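Long-range contacts in iron aquisition yersiniabactin synthesis enzyme, YbtT (Escherichia coli, PDB 6BA9), which is a type II thioesterase of broad substrate tolerance that sustains yersiniabactin production in pathogenic enterobacteria: residues A[125-130]-A[198-203]; A[91-96]-A[116-121]. The protein carries 1 engineered substitution. All blocks are in the same frame, centred on the assembly; numbering follows the deposited sequence.

Overall arrangement
The two contacts belong to one alpha/beta-hydrolase domain and meet on the loop that follows strand 112-116. Interaction 2 is the buried one: the start of helix 91-105 rests on residues 116-121, chiefly through Ala93, Gln94 and Cys118, with one water bridging at its polar margin. Further along the same loop, interaction 1 joins residues 125-130 to the loop after strand 190-195 near the surface, where a salt bridge and five waters do the work. Their centres lie about 11 Å apart, and they touch directly: Ala201 CB packs 3.6 Å from Gly117 C, and His119 lies against Ser125. Chemistry thus changes from largely apolar to ionic and hydrated toward the surface.

Interaction 1 (A[125-130]-A[198-203]); sequences SERQLS and DREASW
Two irregular loops of the alpha/beta-hydrolase fold run past each other without direct backbone bonding, and they come closest at Arg127 and Glu200, whose CA atoms are 7.0 Å apart. One loop leads into helix 134-144; the other, 198-203, follows strand 190-195 and opens with an Asx turn in which Asp198 OD1 accepts from Glu200 N. The same OD1 bonds to His226 ND1, consistent with the acid and histidine of a hydrolase triad, so Glu200 lies two residues beyond a probable active-site element.

Arg127 carries the contact, taking the Glu200 carboxylate side-on with two nitrogens. Arg127 NE reaches Glu200 OE1 at 2.8 Å in a nearly straight bond (175°), in the guanidinium plane; Arg127 NH2 reaches the syn lone pair of Glu200 OE2 at 2.9 Å. The two flat groups are turned 32° from each other. Arg199 NH1 comes to the edge of the Arg127 guanidinium, 3.7 Å from Arg127 NH2, a like-charge approach probably eased by Asp143, which bridges to both arginines while Glu140 adds a further partner to Arg127.

Ordered waters bridge the two loops. Ser125 OG, anti to its backbone N (chi1 178°), donates to Arg127 O and receives two waters that also donate to Glu200, one to OE1 and one to the carbonyl. Beyond them, a water accepts from Ser202 N and donates to Glu126 OE1, while Ser202 OG caps Gln205 N at the start of helix 203-207.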
loop_
_atom_site.group_PDB
_atom_site.type_symbol
_atom_site.label_atom_id
_atom_site.label_comp_id
_atom_site.label_asym_id
_atom_site.label_seq_id
_atom_site.Cartn_x
_atom_site.Cartn_y
_atom_site.Cartn_z
ATOM N N SER A 125 12.613 6.693 -4.630
ATOM C CA SER A 125 13.022 6.323 -3.283
ATOM C C SER A 125 14.505 6.608 -3.081
ATOM O O SER A 125 15.320 6.445 -3.992
ATOM C CB SER A 125 12.757 4.830 -3.064
ATOM O OG SER A 125 13.198 4.442 -1.782
ATOM N N GLU A 126 14.872 7.021 -1.870
ATOM C CA GLU A 126 16.290 7.230 -1.622
ATOM C C GLU A 126 17.062 5.912 -1.611
ATOM O O GLU A 126 18.213 5.879 -2.051
ATOM C CB GLU A 126 16.499 8.083 -0.369
ATOM C CG GLU A 126 16.126 9.553 -0.639
ATOM C CD GLU A 126 16.287 10.471 0.561
ATOM O OE1 GLU A 126 15.271 10.772 1.241
ATOM O OE2 GLU A 126 17.433 10.911 0.810
ATOM N N ARG A 127 16.424 4.811 -1.205
ATOM C CA ARG A 127 17.022 3.484 -1.249
ATOM C C ARG A 127 16.507 2.749 -2.476
ATOM O O ARG A 127 15.298 2.725 -2.720
ATOM C CB ARG A 127 16.655 2.693 0.005
ATOM C CG ARG A 127 17.432 1.389 0.163
ATOM C CD ARG A 127 16.775 0.441 1.121
ATOM N NE ARG A 127 16.649 0.954 2.489
ATOM C CZ ARG A 127 17.575 0.829 3.427
ATOM N NH1 ARG A 127 18.750 0.267 3.146
ATOM N NH2 ARG A 127 17.327 1.283 4.652
ATOM N N GLN A 128 17.428 2.166 -3.238
ATOM C CA GLN A 128 17.109 1.461 -4.471
ATOM C C GLN A 128 17.786 0.099 -4.447
ATOM O O GLN A 128 18.971 0.001 -4.110
ATOM C CB GLN A 128 17.622 2.268 -5.660
ATOM C CG GLN A 128 16.960 3.597 -5.835
ATOM C CD GLN A 128 15.607 3.471 -6.448
ATOM O OE1 GLN A 128 15.426 2.755 -7.444
ATOM N NE2 GLN A 128 14.632 4.164 -5.873
ATOM N N LEU A 129 17.032 -0.948 -4.800
ATOM C CA LEU A 129 17.483 -2.334 -4.731
ATOM C C LEU A 129 17.645 -3.040 -6.072
ATOM O O LEU A 129 18.420 -3.990 -6.155
ATOM C CB LEU A 129 16.490 -3.174 -3.921
ATOM C CG LEU A 129 16.592 -3.097 -2.393
ATOM C CD1 LEU A 129 16.150 -1.739 -1.895
ATOM C CD2 LEU A 129 15.779 -4.179 -1.733
ATOM N N SER A 130 16.888 -2.645 -7.105
ATOM C CA SER A 130 16.717 -3.517 -8.270
ATOM C C SER A 130 18.002 -3.732 -9.048
ATOM O O SER A 130 18.117 -4.726 -9.772
ATOM C CB SER A 130 15.695 -2.929 -9.240
ATOM O OG SER A 130 14.404 -3.011 -8.729
ATOM N N ASP A 198 10.781 6.746 10.133
ATOM C CA ASP A 198 10.734 5.869 8.963
ATOM C C ASP A 198 11.915 6.205 8.067
ATOM O O ASP A 198 11.928 7.247 7.395
ATOM C CB ASP A 198 9.410 6.062 8.221
ATOM C CG ASP A 198 9.273 5.162 7.006
ATOM O OD1 ASP A 198 10.256 4.510 6.600
ATOM O OD2 ASP A 198 8.150 5.072 6.455
ATOM N N ARG A 199 12.923 5.328 8.053
ATOM C CA ARG A 199 14.128 5.589 7.276
ATOM C C ARG A 199 13.917 5.441 5.776
ATOM O O ARG A 199 14.804 5.825 5.008
ATOM C CB ARG A 199 15.250 4.657 7.734
ATOM C CG ARG A 199 15.764 5.002 9.113
ATOM C CD ARG A 199 16.845 4.026 9.565
ATOM N NE ARG A 199 16.360 2.659 9.498
ATOM C CZ ARG A 199 16.944 1.669 8.820
ATOM N NH1 ARG A 199 18.097 1.856 8.192
ATOM N NH2 ARG A 199 16.369 0.481 8.803
ATOM N N GLU A 200 12.771 4.915 5.340
ATOM C CA GLU A 200 12.514 4.685 3.928
ATOM C C GLU A 200 11.756 5.817 3.250
ATOM O O GLU A 200 11.812 5.922 2.021
ATOM C CB GLU A 200 11.712 3.386 3.732
ATOM C CG GLU A 200 12.285 2.167 4.444
ATOM C CD GLU A 200 13.756 1.982 4.184
ATOM O OE1 GLU A 200 14.215 2.222 3.041
ATOM O OE2 GLU A 200 14.478 1.634 5.137
ATOM N N ALA A 201 11.029 6.639 3.993
ATOM C CA ALA A 201 10.217 7.695 3.383
ATOM C C ALA A 201 10.155 8.872 4.344
ATOM O O ALA A 201 9.438 8.847 5.349
ATOM C CB ALA A 201 8.815 7.217 3.040
ATOM N N SER A 202 10.908 9.907 4.012
ATOM C CA SER A 202 10.949 11.096 4.833
ATOM C C SER A 202 9.657 11.898 4.707
ATOM O O SER A 202 8.862 11.738 3.779
ATOM C CB SER A 202 12.107 11.981 4.388
ATOM O OG SER A 202 11.841 12.507 3.097
ATOM N N TRP A 203 9.478 12.827 5.642
ATOM C CA TRP A 203 8.355 13.755 5.578
ATOM C C TRP A 203 8.317 14.458 4.223
ATOM O O TRP A 203 7.262 14.555 3.584
ATOM C CB TRP A 203 8.470 14.771 6.724
ATOM C CG TRP A 203 7.310 15.724 6.784
ATOM C CD1 TRP A 203 6.230 15.630 7.596
ATOM C CD2 TRP A 203 7.140 16.936 6.029
ATOM N NE1 TRP A 203 5.381 16.688 7.379
ATOM C CE2 TRP A 203 5.919 17.501 6.421
ATOM C CE3 TRP A 203 7.895 17.587 5.055
ATOM C CZ2 TRP A 203 5.435 18.693 5.868
ATOM C CZ3 TRP A 203 7.404 18.771 4.514
ATOM C CH2 TRP A 203 6.199 19.294 4.919
HETATM O O HOH W 1 13.013 2.296 0.649
HETATM O O HOH W 2 14.334 5.109 0.908
HETATM O O HOH W 3 12.400 7.826 -0.176
HETATM O O HOH W 4 13.251 9.140 2.196
HETATM O O HOH W 5 13.946 13.715 2.102
#

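Interaction 2 (A[91-96]-A[116-121]); sequences MGAQVA and SGCHAP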
loop_
_atom_site.group_PDB
_atom_site.type_symbol
_atom_site.label_atom_id
_atom_site.label_comp_id
_atom_site.label_asym_id
_atom_site.label_seq_id
_atom_site.Cartn_x
_atom_site.Cartn_y
_atom_site.Cartn_z
ATOM N N MET A 91 5.156 0.595 -1.482
ATOM C CA MET A 91 4.688 0.192 -2.805
ATOM C C MET A 91 3.171 0.205 -2.877
ATOM O O MET A 91 2.581 0.530 -3.920
ATOM C CB MET A 91 5.172 -1.230 -3.111
ATOM C CG MET A 91 4.514 -1.908 -4.281
ATOM S SD MET A 91 5.190 -3.571 -4.470
ATOM C CE MET A 91 4.214 -4.146 -5.842
ATOM N N GLY A 92 2.511 -0.230 -1.798
ATOM C CA GLY A 92 1.063 -0.301 -1.810
ATOM C C GLY A 92 0.405 1.047 -1.991
ATOM O O GLY A 92 -0.699 1.123 -2.527
ATOM N N ALA A 93 1.056 2.126 -1.548
ATOM C CA ALA A 93 0.486 3.453 -1.779
ATOM C C ALA A 93 0.432 3.780 -3.266
ATOM O O ALA A 93 -0.506 4.434 -3.727
ATOM C CB ALA A 93 1.296 4.514 -1.036
ATOM N N GLN A 94 1.429 3.337 -4.028
ATOM C CA GLN A 94 1.444 3.580 -5.463
ATOM C C GLN A 94 0.296 2.846 -6.131
ATOM O O GLN A 94 -0.400 3.401 -6.981
ATOM C CB GLN A 94 2.774 3.140 -6.067
ATOM C CG GLN A 94 4.012 3.807 -5.473
ATOM C CD GLN A 94 5.285 3.090 -5.814
ATOM O OE1 GLN A 94 5.291 1.872 -6.019
ATOM N NE2 GLN A 94 6.383 3.820 -5.856
ATOM N N VAL A 95 0.081 1.586 -5.745
ATOM C CA VAL A 95 -1.030 0.821 -6.296
ATOM C C VAL A 95 -2.364 1.429 -5.887
ATOM O O VAL A 95 -3.279 1.547 -6.712
ATOM C CB VAL A 95 -0.939 -0.668 -5.918
ATOM C CG1 VAL A 95 -2.139 -1.417 -6.482
ATOM C CG2 VAL A 95 0.352 -1.289 -6.452
ATOM N N ALA A 96 -2.501 1.826 -4.622
ATOM C CA ALA A 96 -3.744 2.423 -4.148
ATOM C C ALA A 96 -4.048 3.704 -4.909
ATOM O O ALA A 96 -5.194 3.928 -5.310
ATOM C CB ALA A 96 -3.647 2.712 -2.648
ATOM N N SER A 116 0.485 6.135 2.584
ATOM C CA SER A 116 1.338 5.999 3.756
ATOM C C SER A 116 2.765 5.630 3.359
ATOM O O SER A 116 2.986 4.701 2.571
ATOM C CB SER A 116 0.713 4.921 4.629
ATOM O OG SER A 116 1.462 4.632 5.795
ATOM N N GLY A 117 3.745 6.330 3.944
ATOM C CA GLY A 117 5.123 5.894 3.870
ATOM C C GLY A 117 5.656 5.640 2.477
ATOM O O GLY A 117 6.323 4.616 2.248
ATOM N N CYS A 118 5.415 6.577 1.553
ATOM C CA CYS A 118 5.810 6.406 0.162
ATOM C C CYS A 118 6.160 7.759 -0.426
ATOM O O CYS A 118 5.437 8.729 -0.209
ATOM C CB CYS A 118 4.642 5.813 -0.627
ATOM S SG CYS A 118 5.042 5.308 -2.312
ATOM N N HIS A 119 7.257 7.805 -1.180
ATOM C CA HIS A 119 7.583 8.998 -1.945
ATOM C C HIS A 119 6.568 9.209 -3.069
ATOM O O HIS A 119 5.923 8.275 -3.564
ATOM C CB HIS A 119 8.978 8.869 -2.556
ATOM C CG HIS A 119 9.093 7.711 -3.483
ATOM N ND1 HIS A 119 9.257 6.418 -3.034
ATOM C CD2 HIS A 119 9.010 7.638 -4.829
ATOM C CE1 HIS A 119 9.276 5.600 -4.070
ATOM N NE2 HIS A 119 9.139 6.312 -5.173
ATOM N N ALA A 120 6.447 10.459 -3.502
ATOM C CA ALA A 120 5.481 10.818 -4.529
ATOM C C ALA A 120 5.900 10.302 -5.912
ATOM O O ALA A 120 7.083 10.004 -6.141
ATOM C CB ALA A 120 5.360 12.327 -4.570
ATOM N N PRO A 121 4.949 10.194 -6.860
ATOM C CA PRO A 121 5.258 9.536 -8.148
ATOM C C PRO A 121 6.220 10.282 -9.066
ATOM O O PRO A 121 6.724 9.648 -10.001
ATOM C CB PRO A 121 3.883 9.355 -8.805
ATOM C CG PRO A 121 2.915 9.363 -7.656
ATOM C CD PRO A 121 3.494 10.352 -6.684
HETATM O O HOH W 6 5.832 6.724 -5.949
#
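Ala93 and Cys118 meet CB to CB at 3.6 Å, joining the first turn of helix 91-105 to the loop that leaves strand 112-116. This helix follows the nucleophile elbow of the alpha/beta-hydrolase fold: the engineered Ala90, just ahead of Met91, stands in the Gly-X-Ser-X-Gly position where the family has its serine.

The apolar part is small and close. Ala93 points its methyl toward the loop, and its CB also touches Ser116 O at 4.0 Å as well as Ile115 of strand 112-116. Cys118 SG, anti to the backbone N (chi1 -171°), reaches Gln94 CG at 3.6 Å and touches Ala93 CB as well, so the thiol sits against both helix residues. Gly117, with positive phi and psi, turns the chain between Ser116 and Cys118.

Polar groups gather at the ends of the contact. Ser116 OG is hydrogen-bonded to Tyr228 and to His89, tying the end of strand 112-116 to Tyr228 and to the residue just before Ala90. Gln94 runs extended beyond CG, and its OE1 bonds to Thr172 on helix 155-174, which anchors the amide. Gln94 NE2 lies 3.8 Å from His119 NE2 in an oblique approach, with the amide and ring planes nearly perpendicular, 85° apart. Instead of bonding to the imidazole, the amide reaches the loop through water: Gln94 NE2 donates at 3.0 Å to a molecule that in turn donates to His119 O at 2.8 Å.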